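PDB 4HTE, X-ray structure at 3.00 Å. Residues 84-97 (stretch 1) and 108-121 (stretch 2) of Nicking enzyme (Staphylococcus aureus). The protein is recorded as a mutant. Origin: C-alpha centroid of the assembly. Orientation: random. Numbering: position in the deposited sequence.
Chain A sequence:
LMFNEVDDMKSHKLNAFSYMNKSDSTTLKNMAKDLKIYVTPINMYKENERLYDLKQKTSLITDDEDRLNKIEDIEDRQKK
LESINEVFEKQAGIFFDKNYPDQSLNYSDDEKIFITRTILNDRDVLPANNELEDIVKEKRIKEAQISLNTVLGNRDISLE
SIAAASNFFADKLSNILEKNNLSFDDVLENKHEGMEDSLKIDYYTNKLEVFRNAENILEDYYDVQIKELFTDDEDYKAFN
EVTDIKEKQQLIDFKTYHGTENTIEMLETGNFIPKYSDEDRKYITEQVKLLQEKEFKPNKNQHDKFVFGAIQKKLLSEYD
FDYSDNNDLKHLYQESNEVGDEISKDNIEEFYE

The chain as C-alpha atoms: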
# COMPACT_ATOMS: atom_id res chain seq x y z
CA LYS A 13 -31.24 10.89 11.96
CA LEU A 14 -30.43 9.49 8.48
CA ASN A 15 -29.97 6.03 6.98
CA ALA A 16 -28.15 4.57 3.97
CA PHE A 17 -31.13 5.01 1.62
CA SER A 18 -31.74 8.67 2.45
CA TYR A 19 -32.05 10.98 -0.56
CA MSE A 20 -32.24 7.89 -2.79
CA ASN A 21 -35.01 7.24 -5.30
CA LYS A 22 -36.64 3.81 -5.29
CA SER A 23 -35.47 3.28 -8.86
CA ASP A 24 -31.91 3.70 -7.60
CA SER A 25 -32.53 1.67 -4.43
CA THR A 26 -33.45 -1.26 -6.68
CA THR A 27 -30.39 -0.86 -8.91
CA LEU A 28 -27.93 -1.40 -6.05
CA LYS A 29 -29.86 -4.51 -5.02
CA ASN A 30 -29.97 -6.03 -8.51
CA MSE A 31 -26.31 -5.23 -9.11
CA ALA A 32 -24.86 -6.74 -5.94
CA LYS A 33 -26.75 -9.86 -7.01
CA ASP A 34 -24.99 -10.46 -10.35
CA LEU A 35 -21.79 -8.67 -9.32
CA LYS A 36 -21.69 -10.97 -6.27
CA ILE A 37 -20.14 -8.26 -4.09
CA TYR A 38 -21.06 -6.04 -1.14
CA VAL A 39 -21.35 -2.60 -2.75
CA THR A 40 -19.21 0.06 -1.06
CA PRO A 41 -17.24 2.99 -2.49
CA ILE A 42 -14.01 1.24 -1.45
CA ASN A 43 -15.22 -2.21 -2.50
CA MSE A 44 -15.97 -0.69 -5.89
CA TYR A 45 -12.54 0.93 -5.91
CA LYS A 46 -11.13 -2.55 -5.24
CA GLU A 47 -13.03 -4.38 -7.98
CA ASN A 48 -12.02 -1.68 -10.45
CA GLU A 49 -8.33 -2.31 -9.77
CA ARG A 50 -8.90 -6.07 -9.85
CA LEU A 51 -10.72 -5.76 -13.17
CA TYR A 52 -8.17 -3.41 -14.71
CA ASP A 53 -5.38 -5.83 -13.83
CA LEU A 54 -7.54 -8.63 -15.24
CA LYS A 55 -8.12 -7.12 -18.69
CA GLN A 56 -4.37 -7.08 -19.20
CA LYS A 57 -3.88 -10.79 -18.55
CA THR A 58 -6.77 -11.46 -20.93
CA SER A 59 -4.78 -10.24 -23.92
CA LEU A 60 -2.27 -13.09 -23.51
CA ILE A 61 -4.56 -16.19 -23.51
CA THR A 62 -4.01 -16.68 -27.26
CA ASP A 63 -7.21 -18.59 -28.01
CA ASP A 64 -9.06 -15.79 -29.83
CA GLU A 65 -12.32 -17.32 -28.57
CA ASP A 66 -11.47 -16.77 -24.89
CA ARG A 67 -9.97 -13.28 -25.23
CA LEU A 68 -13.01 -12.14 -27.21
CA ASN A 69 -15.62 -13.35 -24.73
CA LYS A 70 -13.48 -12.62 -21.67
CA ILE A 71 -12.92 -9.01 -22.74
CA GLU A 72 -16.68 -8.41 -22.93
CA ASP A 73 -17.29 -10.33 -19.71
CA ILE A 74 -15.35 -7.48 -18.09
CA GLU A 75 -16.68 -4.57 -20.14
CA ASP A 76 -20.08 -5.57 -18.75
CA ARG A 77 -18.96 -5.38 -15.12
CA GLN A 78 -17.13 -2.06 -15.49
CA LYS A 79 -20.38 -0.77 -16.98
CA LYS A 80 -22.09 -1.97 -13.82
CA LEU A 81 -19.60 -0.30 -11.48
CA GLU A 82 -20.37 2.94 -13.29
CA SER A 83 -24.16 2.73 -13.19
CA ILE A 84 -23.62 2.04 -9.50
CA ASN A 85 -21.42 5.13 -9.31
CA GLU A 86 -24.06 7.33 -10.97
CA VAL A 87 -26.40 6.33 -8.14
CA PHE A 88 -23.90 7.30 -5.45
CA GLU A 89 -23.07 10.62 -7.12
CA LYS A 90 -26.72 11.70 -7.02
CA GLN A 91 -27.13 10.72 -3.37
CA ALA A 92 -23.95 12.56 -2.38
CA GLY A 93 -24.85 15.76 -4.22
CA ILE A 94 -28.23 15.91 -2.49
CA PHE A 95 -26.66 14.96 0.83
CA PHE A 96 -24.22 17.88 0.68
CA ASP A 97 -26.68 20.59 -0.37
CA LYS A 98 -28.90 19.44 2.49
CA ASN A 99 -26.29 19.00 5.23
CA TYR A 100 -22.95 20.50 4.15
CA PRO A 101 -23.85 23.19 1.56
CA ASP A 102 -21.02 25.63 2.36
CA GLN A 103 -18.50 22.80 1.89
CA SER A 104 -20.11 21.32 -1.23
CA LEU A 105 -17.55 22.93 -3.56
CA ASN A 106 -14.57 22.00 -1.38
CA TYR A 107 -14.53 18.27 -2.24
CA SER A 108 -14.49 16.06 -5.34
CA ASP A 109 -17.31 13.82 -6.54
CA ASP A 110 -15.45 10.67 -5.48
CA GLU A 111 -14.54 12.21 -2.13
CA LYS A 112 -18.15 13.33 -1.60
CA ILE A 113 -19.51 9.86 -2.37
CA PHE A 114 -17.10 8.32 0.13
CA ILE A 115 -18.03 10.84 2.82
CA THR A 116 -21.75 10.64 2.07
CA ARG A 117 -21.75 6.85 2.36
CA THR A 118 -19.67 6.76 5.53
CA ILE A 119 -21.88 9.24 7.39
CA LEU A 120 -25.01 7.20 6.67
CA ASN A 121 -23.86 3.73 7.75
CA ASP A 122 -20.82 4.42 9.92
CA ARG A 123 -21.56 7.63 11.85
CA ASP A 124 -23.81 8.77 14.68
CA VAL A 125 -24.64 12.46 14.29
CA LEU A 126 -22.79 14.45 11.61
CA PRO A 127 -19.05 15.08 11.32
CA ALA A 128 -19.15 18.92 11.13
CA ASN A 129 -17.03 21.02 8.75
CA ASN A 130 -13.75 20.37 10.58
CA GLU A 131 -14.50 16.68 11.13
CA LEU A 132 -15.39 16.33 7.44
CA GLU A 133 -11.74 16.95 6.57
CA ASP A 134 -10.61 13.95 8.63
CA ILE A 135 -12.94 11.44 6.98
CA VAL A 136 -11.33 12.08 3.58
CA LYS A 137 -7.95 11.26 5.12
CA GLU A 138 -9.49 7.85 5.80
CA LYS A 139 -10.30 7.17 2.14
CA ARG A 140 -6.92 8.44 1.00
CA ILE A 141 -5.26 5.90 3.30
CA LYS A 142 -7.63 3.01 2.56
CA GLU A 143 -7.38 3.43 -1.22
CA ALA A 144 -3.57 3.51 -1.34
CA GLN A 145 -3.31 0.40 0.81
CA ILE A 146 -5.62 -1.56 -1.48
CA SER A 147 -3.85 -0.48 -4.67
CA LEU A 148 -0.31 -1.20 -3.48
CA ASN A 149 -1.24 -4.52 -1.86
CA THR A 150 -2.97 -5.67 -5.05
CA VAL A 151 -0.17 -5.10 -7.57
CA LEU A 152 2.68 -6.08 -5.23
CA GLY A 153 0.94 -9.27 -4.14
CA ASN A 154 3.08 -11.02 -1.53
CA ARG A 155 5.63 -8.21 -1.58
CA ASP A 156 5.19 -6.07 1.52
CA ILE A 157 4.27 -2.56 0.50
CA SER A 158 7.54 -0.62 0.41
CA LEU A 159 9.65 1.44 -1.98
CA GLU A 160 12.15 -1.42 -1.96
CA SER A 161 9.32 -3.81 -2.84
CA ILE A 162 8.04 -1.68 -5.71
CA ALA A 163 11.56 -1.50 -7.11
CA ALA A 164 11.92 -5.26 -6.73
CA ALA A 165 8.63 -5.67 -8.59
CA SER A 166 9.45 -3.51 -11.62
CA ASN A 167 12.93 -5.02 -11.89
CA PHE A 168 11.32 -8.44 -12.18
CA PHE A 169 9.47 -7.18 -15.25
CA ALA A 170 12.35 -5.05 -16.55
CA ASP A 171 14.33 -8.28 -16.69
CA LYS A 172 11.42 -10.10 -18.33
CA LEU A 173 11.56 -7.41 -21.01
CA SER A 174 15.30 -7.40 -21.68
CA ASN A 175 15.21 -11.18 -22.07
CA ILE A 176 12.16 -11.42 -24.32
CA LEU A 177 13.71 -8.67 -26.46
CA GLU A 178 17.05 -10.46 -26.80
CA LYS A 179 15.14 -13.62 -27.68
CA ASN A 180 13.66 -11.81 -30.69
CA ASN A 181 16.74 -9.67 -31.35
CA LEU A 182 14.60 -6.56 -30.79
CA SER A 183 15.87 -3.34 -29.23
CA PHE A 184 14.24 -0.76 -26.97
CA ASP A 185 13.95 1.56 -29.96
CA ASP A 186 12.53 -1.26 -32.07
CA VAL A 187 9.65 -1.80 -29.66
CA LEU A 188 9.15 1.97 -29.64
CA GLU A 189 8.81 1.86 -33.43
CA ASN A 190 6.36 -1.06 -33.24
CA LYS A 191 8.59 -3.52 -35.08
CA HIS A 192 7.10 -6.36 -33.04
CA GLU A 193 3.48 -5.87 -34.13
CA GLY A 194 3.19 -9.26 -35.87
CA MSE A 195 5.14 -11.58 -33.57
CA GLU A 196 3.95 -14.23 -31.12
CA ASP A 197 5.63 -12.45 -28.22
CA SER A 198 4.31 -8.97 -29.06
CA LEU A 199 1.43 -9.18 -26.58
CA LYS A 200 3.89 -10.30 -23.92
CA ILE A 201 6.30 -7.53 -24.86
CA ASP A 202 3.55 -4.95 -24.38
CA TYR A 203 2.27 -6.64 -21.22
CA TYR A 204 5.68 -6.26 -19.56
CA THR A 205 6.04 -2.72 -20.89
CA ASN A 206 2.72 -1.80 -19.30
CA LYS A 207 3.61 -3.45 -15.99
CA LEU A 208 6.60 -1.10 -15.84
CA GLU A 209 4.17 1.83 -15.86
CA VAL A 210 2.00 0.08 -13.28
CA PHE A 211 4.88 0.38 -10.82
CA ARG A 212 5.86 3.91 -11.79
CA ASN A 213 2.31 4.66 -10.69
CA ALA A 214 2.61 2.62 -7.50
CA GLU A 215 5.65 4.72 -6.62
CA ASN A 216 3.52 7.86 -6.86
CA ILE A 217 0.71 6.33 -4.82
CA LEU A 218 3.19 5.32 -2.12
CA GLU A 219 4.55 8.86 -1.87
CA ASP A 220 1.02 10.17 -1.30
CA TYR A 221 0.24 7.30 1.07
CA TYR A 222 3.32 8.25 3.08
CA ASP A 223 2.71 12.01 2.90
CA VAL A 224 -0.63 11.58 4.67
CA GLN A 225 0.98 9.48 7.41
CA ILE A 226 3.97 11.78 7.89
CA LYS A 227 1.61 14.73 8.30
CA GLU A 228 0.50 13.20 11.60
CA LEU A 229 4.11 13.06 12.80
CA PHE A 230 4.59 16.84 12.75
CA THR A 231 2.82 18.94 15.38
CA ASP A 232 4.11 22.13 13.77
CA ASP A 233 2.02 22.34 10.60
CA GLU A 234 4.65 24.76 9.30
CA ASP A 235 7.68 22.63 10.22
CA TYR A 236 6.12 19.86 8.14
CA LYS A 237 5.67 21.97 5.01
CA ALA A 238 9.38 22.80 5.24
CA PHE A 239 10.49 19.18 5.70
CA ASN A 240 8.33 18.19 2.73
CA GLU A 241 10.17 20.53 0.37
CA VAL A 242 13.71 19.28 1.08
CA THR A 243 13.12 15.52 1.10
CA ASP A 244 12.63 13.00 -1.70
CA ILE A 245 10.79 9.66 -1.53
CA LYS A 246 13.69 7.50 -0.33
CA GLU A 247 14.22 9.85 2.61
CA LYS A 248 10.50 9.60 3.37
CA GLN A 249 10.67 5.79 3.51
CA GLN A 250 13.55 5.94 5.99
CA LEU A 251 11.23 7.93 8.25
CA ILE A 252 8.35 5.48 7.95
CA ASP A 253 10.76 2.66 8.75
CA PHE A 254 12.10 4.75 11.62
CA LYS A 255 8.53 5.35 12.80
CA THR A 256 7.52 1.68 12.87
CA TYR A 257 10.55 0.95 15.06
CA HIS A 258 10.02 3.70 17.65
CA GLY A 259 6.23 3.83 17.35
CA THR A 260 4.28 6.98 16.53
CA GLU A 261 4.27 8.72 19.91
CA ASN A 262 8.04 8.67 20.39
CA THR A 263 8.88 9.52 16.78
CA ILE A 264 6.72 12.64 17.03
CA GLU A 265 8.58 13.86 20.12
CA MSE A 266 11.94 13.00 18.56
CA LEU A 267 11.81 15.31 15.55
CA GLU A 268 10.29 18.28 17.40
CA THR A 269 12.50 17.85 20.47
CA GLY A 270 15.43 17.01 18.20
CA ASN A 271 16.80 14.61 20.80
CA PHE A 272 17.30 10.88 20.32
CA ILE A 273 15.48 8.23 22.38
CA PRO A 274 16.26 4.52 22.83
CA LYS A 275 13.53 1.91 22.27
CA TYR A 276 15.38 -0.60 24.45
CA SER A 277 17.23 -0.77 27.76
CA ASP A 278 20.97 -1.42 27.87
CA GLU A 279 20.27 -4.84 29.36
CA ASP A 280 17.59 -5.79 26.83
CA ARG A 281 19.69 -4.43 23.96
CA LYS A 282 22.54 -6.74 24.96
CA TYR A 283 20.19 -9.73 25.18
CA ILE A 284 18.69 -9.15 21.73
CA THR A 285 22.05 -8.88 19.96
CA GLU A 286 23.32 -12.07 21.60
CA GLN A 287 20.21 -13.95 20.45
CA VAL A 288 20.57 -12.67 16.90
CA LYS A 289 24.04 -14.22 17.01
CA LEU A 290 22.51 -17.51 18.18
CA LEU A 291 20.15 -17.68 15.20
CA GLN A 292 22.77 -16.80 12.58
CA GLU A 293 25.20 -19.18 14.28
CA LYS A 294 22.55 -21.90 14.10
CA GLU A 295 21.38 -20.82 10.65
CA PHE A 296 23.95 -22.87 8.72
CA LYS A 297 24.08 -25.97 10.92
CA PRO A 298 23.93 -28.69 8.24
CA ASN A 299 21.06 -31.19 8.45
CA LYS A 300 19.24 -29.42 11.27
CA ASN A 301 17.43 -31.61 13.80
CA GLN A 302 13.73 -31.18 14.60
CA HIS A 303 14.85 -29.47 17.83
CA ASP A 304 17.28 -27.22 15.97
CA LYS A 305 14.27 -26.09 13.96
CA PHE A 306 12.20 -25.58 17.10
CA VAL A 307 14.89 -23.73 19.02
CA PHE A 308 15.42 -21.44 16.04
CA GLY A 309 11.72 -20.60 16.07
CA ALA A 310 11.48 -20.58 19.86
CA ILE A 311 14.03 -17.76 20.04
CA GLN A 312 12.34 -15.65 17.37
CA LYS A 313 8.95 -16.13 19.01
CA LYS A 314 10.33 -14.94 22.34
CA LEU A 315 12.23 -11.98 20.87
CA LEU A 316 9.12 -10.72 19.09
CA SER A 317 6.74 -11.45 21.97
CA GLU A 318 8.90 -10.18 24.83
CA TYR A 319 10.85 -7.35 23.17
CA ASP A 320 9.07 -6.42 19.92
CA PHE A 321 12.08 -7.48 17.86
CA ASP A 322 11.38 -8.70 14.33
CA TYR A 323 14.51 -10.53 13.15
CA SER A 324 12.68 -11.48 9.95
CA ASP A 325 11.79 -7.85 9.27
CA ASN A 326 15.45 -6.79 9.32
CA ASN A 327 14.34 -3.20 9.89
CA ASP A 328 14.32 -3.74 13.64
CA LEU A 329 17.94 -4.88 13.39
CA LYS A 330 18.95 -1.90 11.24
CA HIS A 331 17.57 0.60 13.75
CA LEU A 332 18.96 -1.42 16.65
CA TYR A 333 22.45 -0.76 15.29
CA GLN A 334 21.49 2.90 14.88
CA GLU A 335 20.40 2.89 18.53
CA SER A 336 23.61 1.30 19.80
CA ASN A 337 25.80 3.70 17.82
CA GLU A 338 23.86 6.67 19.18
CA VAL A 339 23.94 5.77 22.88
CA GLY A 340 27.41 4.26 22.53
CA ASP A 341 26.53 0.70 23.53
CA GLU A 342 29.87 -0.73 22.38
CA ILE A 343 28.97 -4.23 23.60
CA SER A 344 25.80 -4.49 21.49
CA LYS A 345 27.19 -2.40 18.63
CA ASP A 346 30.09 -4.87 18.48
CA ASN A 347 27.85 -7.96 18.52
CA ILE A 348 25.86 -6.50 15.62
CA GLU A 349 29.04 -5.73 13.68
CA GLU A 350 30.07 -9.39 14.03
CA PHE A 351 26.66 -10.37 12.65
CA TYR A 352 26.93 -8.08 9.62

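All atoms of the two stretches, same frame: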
# COMPACT_ATOMS: atom_id res chain seq x y z
N ILE A 84 -23.56 2.01 -10.95
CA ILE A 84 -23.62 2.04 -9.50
C ILE A 84 -23.06 3.36 -8.99
O ILE A 84 -23.55 3.92 -8.01
CB ILE A 84 -22.81 0.88 -8.87
CG1 ILE A 84 -23.54 -0.45 -9.06
CG2 ILE A 84 -22.57 1.14 -7.39
CD1 ILE A 84 -22.82 -1.64 -8.46
N ASN A 85 -22.04 3.86 -9.67
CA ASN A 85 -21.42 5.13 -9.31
C ASN A 85 -22.37 6.31 -9.53
O ASN A 85 -22.44 7.22 -8.71
CB ASN A 85 -20.13 5.34 -10.11
CG ASN A 85 -19.27 6.46 -9.56
OD1 ASN A 85 -19.04 6.55 -8.35
ND2 ASN A 85 -18.79 7.33 -10.44
N GLU A 86 -23.10 6.28 -10.64
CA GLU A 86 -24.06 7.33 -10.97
C GLU A 86 -25.08 7.47 -9.84
O GLU A 86 -25.50 8.58 -9.51
CB GLU A 86 -24.79 7.00 -12.28
CG GLU A 86 -23.89 7.02 -13.51
CD GLU A 86 -24.59 6.51 -14.75
OE1 GLU A 86 -25.76 6.09 -14.66
OE2 GLU A 86 -23.96 6.52 -15.84
N VAL A 87 -25.46 6.34 -9.26
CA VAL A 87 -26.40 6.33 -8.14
C VAL A 87 -25.81 7.05 -6.94
O VAL A 87 -26.47 7.89 -6.32
CB VAL A 87 -26.74 4.89 -7.73
CG1 VAL A 87 -27.53 4.89 -6.43
CG2 VAL A 87 -27.51 4.19 -8.83
N PHE A 88 -24.57 6.71 -6.60
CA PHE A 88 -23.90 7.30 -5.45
C PHE A 88 -23.69 8.80 -5.62
O PHE A 88 -23.84 9.57 -4.67
CB PHE A 88 -22.54 6.63 -5.22
CG PHE A 88 -22.64 5.28 -4.55
CD1 PHE A 88 -23.86 4.72 -4.24
CD2 PHE A 88 -21.48 4.59 -4.22
CE1 PHE A 88 -23.94 3.48 -3.62
CE2 PHE A 88 -21.56 3.35 -3.60
CZ PHE A 88 -22.79 2.80 -3.30
N GLU A 89 -23.36 9.22 -6.84
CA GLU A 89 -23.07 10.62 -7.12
C GLU A 89 -24.30 11.48 -6.85
O GLU A 89 -24.19 12.57 -6.28
CB GLU A 89 -22.62 10.78 -8.57
CG GLU A 89 -21.59 11.88 -8.78
CD GLU A 89 -20.80 11.71 -10.07
OE1 GLU A 89 -21.28 10.99 -10.97
OE2 GLU A 89 -19.69 12.29 -10.17
N LYS A 90 -25.47 10.99 -7.26
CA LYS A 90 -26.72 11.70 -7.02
C LYS A 90 -26.98 11.84 -5.53
O LYS A 90 -27.29 12.93 -5.04
CB LYS A 90 -27.89 10.97 -7.69
CG LYS A 90 -27.84 10.97 -9.20
CD LYS A 90 -29.01 10.21 -9.79
CE LYS A 90 -28.98 10.24 -11.30
NZ LYS A 90 -30.10 9.50 -11.91
N GLN A 91 -26.86 10.73 -4.80
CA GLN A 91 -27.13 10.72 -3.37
C GLN A 91 -26.20 11.67 -2.61
O GLN A 91 -26.62 12.33 -1.66
CB GLN A 91 -26.98 9.31 -2.81
CG GLN A 91 -27.33 9.20 -1.34
CD GLN A 91 -27.22 7.78 -0.83
OE1 GLN A 91 -26.83 6.88 -1.56
NE2 GLN A 91 -27.56 7.59 0.43
N ALA A 92 -24.94 11.71 -3.03
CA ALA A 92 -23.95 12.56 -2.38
C ALA A 92 -24.26 14.04 -2.61
O ALA A 92 -24.27 14.84 -1.68
CB ALA A 92 -22.55 12.23 -2.88
N GLY A 93 -24.52 14.39 -3.87
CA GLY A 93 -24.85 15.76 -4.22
C GLY A 93 -25.98 16.29 -3.36
O GLY A 93 -25.87 17.35 -2.75
N ILE A 94 -27.08 15.54 -3.31
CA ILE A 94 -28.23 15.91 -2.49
C ILE A 94 -27.79 16.03 -1.04
O ILE A 94 -28.08 17.03 -0.38
CB ILE A 94 -29.36 14.85 -2.57
CG1 ILE A 94 -29.85 14.68 -4.01
CG2 ILE A 94 -30.52 15.26 -1.67
CD1 ILE A 94 -30.84 13.54 -4.19
N PHE A 95 -27.10 15.01 -0.55
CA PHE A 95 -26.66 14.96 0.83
C PHE A 95 -25.92 16.23 1.25
O PHE A 95 -26.13 16.75 2.34
CB PHE A 95 -25.76 13.74 1.06
CG PHE A 95 -25.19 13.67 2.45
CD1 PHE A 95 -24.03 14.36 2.77
CD2 PHE A 95 -25.81 12.91 3.43
CE1 PHE A 95 -23.50 14.29 4.04
CE2 PHE A 95 -25.28 12.84 4.70
CZ PHE A 95 -24.13 13.54 5.01
N PHE A 96 -25.05 16.71 0.37
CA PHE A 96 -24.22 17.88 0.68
C PHE A 96 -25.04 19.17 0.71
O PHE A 96 -24.95 19.93 1.67
CB PHE A 96 -23.07 18.00 -0.31
CG PHE A 96 -21.79 17.37 0.17
CD1 PHE A 96 -21.60 16.00 0.05
CD2 PHE A 96 -20.80 18.14 0.74
CE1 PHE A 96 -20.43 15.42 0.49
CE2 PHE A 96 -19.62 17.56 1.19
CZ PHE A 96 -19.44 16.20 1.06
N ASP A 97 -25.82 19.41 -0.33
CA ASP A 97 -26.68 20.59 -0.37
C ASP A 97 -27.52 20.67 0.90
O ASP A 97 -27.72 21.74 1.46
CB ASP A 97 -27.59 20.56 -1.60
CG ASP A 97 -26.81 20.43 -2.90
OD1 ASP A 97 -25.63 20.81 -2.93
OD2 ASP A 97 -27.40 19.95 -3.89
N SER A 108 -14.25 16.66 -4.04
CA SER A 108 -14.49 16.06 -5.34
C SER A 108 -15.65 15.09 -5.29
O SER A 108 -16.07 14.67 -4.21
CB SER A 108 -13.23 15.33 -5.82
OG SER A 108 -12.96 14.22 -4.98
N ASP A 109 -16.17 14.73 -6.45
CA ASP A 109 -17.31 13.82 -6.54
C ASP A 109 -17.01 12.50 -5.84
O ASP A 109 -17.81 12.03 -5.03
CB ASP A 109 -17.67 13.57 -8.01
CG ASP A 109 -18.16 14.82 -8.70
OD1 ASP A 109 -17.90 15.93 -8.18
OD2 ASP A 109 -18.79 14.70 -9.77
N ASP A 110 -15.86 11.91 -6.14
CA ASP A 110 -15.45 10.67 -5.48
C ASP A 110 -15.38 10.87 -3.97
O ASP A 110 -15.96 10.09 -3.21
CB ASP A 110 -14.10 10.19 -6.01
CG ASP A 110 -14.24 9.35 -7.27
OD1 ASP A 110 -15.30 8.71 -7.44
OD2 ASP A 110 -13.29 9.34 -8.08
N GLU A 111 -14.67 11.91 -3.55
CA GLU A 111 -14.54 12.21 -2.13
C GLU A 111 -15.92 12.34 -1.49
O GLU A 111 -16.20 11.71 -0.47
CB GLU A 111 -13.74 13.49 -1.93
CG GLU A 111 -12.26 13.34 -2.24
CD GLU A 111 -11.51 14.66 -2.23
OE1 GLU A 111 -12.16 15.71 -2.07
OE2 GLU A 111 -10.27 14.64 -2.37
N LYS A 112 -16.79 13.15 -2.10
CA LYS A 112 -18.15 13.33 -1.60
C LYS A 112 -18.84 11.99 -1.39
O LYS A 112 -19.32 11.70 -0.30
CB LYS A 112 -18.96 14.17 -2.58
CG LYS A 112 -18.63 15.65 -2.56
CD LYS A 112 -19.38 16.39 -3.66
CE LYS A 112 -19.15 17.89 -3.59
NZ LYS A 112 -19.53 18.57 -4.85
N ILE A 113 -18.88 11.17 -2.44
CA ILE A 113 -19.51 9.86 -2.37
C ILE A 113 -19.01 9.08 -1.16
O ILE A 113 -19.81 8.52 -0.40
CB ILE A 113 -19.22 9.05 -3.64
CG1 ILE A 113 -19.96 9.65 -4.83
CG2 ILE A 113 -19.65 7.60 -3.44
CD1 ILE A 113 -19.40 9.23 -6.17
N PHE A 114 -17.70 9.03 -0.99
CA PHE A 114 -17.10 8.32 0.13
C PHE A 114 -17.63 8.87 1.45
O PHE A 114 -18.07 8.12 2.32
CB PHE A 114 -15.57 8.44 0.09
CG PHE A 114 -14.87 7.60 1.13
CD1 PHE A 114 -14.69 6.24 0.94
CD2 PHE A 114 -14.40 8.17 2.30
CE1 PHE A 114 -14.04 5.47 1.89
CE2 PHE A 114 -13.75 7.41 3.26
CZ PHE A 114 -13.58 6.05 3.05
N ILE A 115 -17.58 10.19 1.60
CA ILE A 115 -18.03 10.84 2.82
C ILE A 115 -19.52 10.61 3.05
O ILE A 115 -19.94 10.24 4.14
CB ILE A 115 -17.76 12.36 2.78
CG1 ILE A 115 -16.26 12.62 2.62
CG2 ILE A 115 -18.30 13.03 4.03
CD1 ILE A 115 -15.86 14.07 2.72
N THR A 116 -20.31 10.83 2.00
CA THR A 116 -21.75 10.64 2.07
C THR A 116 -22.08 9.25 2.60
O THR A 116 -22.89 9.11 3.52
CB THR A 116 -22.39 10.79 0.68
OG1 THR A 116 -22.31 12.16 0.26
CG2 THR A 116 -23.85 10.35 0.71
N ARG A 117 -21.45 8.24 2.03
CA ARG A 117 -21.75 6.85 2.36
C ARG A 117 -21.30 6.47 3.77
O ARG A 117 -21.93 5.64 4.42
CB ARG A 117 -21.09 5.93 1.34
CG ARG A 117 -21.66 6.07 -0.06
CD ARG A 117 -23.07 5.52 -0.14
NE ARG A 117 -23.10 4.09 0.15
CZ ARG A 117 -24.20 3.35 0.20
NH1 ARG A 117 -25.39 3.89 -0.01
NH2 ARG A 117 -24.11 2.05 0.46
N THR A 118 -20.21 7.08 4.22
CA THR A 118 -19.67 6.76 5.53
C THR A 118 -20.54 7.35 6.63
O THR A 118 -20.77 6.72 7.66
CB THR A 118 -18.23 7.29 5.68
OG1 THR A 118 -17.75 7.74 4.41
CG2 THR A 118 -17.31 6.19 6.20
N ILE A 119 -21.03 8.57 6.41
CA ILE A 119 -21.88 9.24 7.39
C ILE A 119 -23.18 8.47 7.63
O ILE A 119 -23.69 8.44 8.75
CB ILE A 119 -22.25 10.66 6.94
CG1 ILE A 119 -21.00 11.55 6.87
CG2 ILE A 119 -23.27 11.27 7.89
CD1 ILE A 119 -20.62 12.20 8.19
N LEU A 120 -23.71 7.86 6.58
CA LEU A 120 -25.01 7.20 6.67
C LEU A 120 -24.96 5.87 7.42
O LEU A 120 -25.86 5.58 8.22
CB LEU A 120 -25.58 6.96 5.28
CG LEU A 120 -25.74 8.19 4.38
CD1 LEU A 120 -26.91 8.01 3.43
CD2 LEU A 120 -25.92 9.46 5.20
N ASN A 121 -23.93 5.07 7.17
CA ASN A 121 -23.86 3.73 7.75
C ASN A 121 -22.83 3.59 8.86
O ASN A 121 -22.85 2.60 9.60
CB ASN A 121 -23.55 2.69 6.66
CG ASN A 121 -24.35 2.91 5.39
OD1 ASN A 121 -24.58 4.04 4.98
ND2 ASN A 121 -24.78 1.81 4.78

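The two helices cross steeply, their axes 76° apart and 8.5 Å at closest approach, and Ala-92 lies near the middle of the contact, its CA 5.2 Å from the CA of Ile-113. Its methyl group lets the backbones come near: Ala-92 CB is 3.8 Å from Ile-113 N.

Packing follows a knob-into-hole pattern on both sides of that alanine. Ile-113 sits among Asn-85, Phe-88, Glu-89 and Ala-92, with its CG2 3.5 Å from Phe-88 CB. One turn on, Thr-116 sits among Gln-91, Ala-92, Phe-95 and Phe-96. Its hydroxyl is polar in an otherwise largely apolar pocket, and the helix itself satisfies it: Thr-116 OG1 donates to Lys-112 O at 3.1 Å. Farther along, Phe-95 reaches two more aliphatic side chains, its CE2 3.5 Å from Leu-120 CD2 and its CZ 3.8 Å from Ile-119 CG2.

Two aromatic rings are covered by the aliphatic parts of long basic side chains. Arg-117 CD stands 4.1 Å above the centroid of the Phe-88 ring, only 8° off its normal. Lys-112 CG covers a face of Phe-96, 3.9 Å from the ring centroid, while Thr-116 OG1 lies at that ring's edge. The lysine then runs on away from the partner helix, and its NZ, 5.9 Å from the Phe-96 centroid, adds at most a weak cation-pi attraction.

Polar contacts are sparse, and no clear hydrogen bond links the helices. At the rim, Glu-89 OE2 and Asp-109 OD2 approach to 2.6 Å, a spacing that suggests one acid is protonated. Nearby, the second helix secures its own start: Ser-108 OG accepts from Glu-111 N at 3.2 Å, and Ser-108 N donates to Glu-111 OE1 at 3.0 Å. Shape and apolar cover dominate this contact.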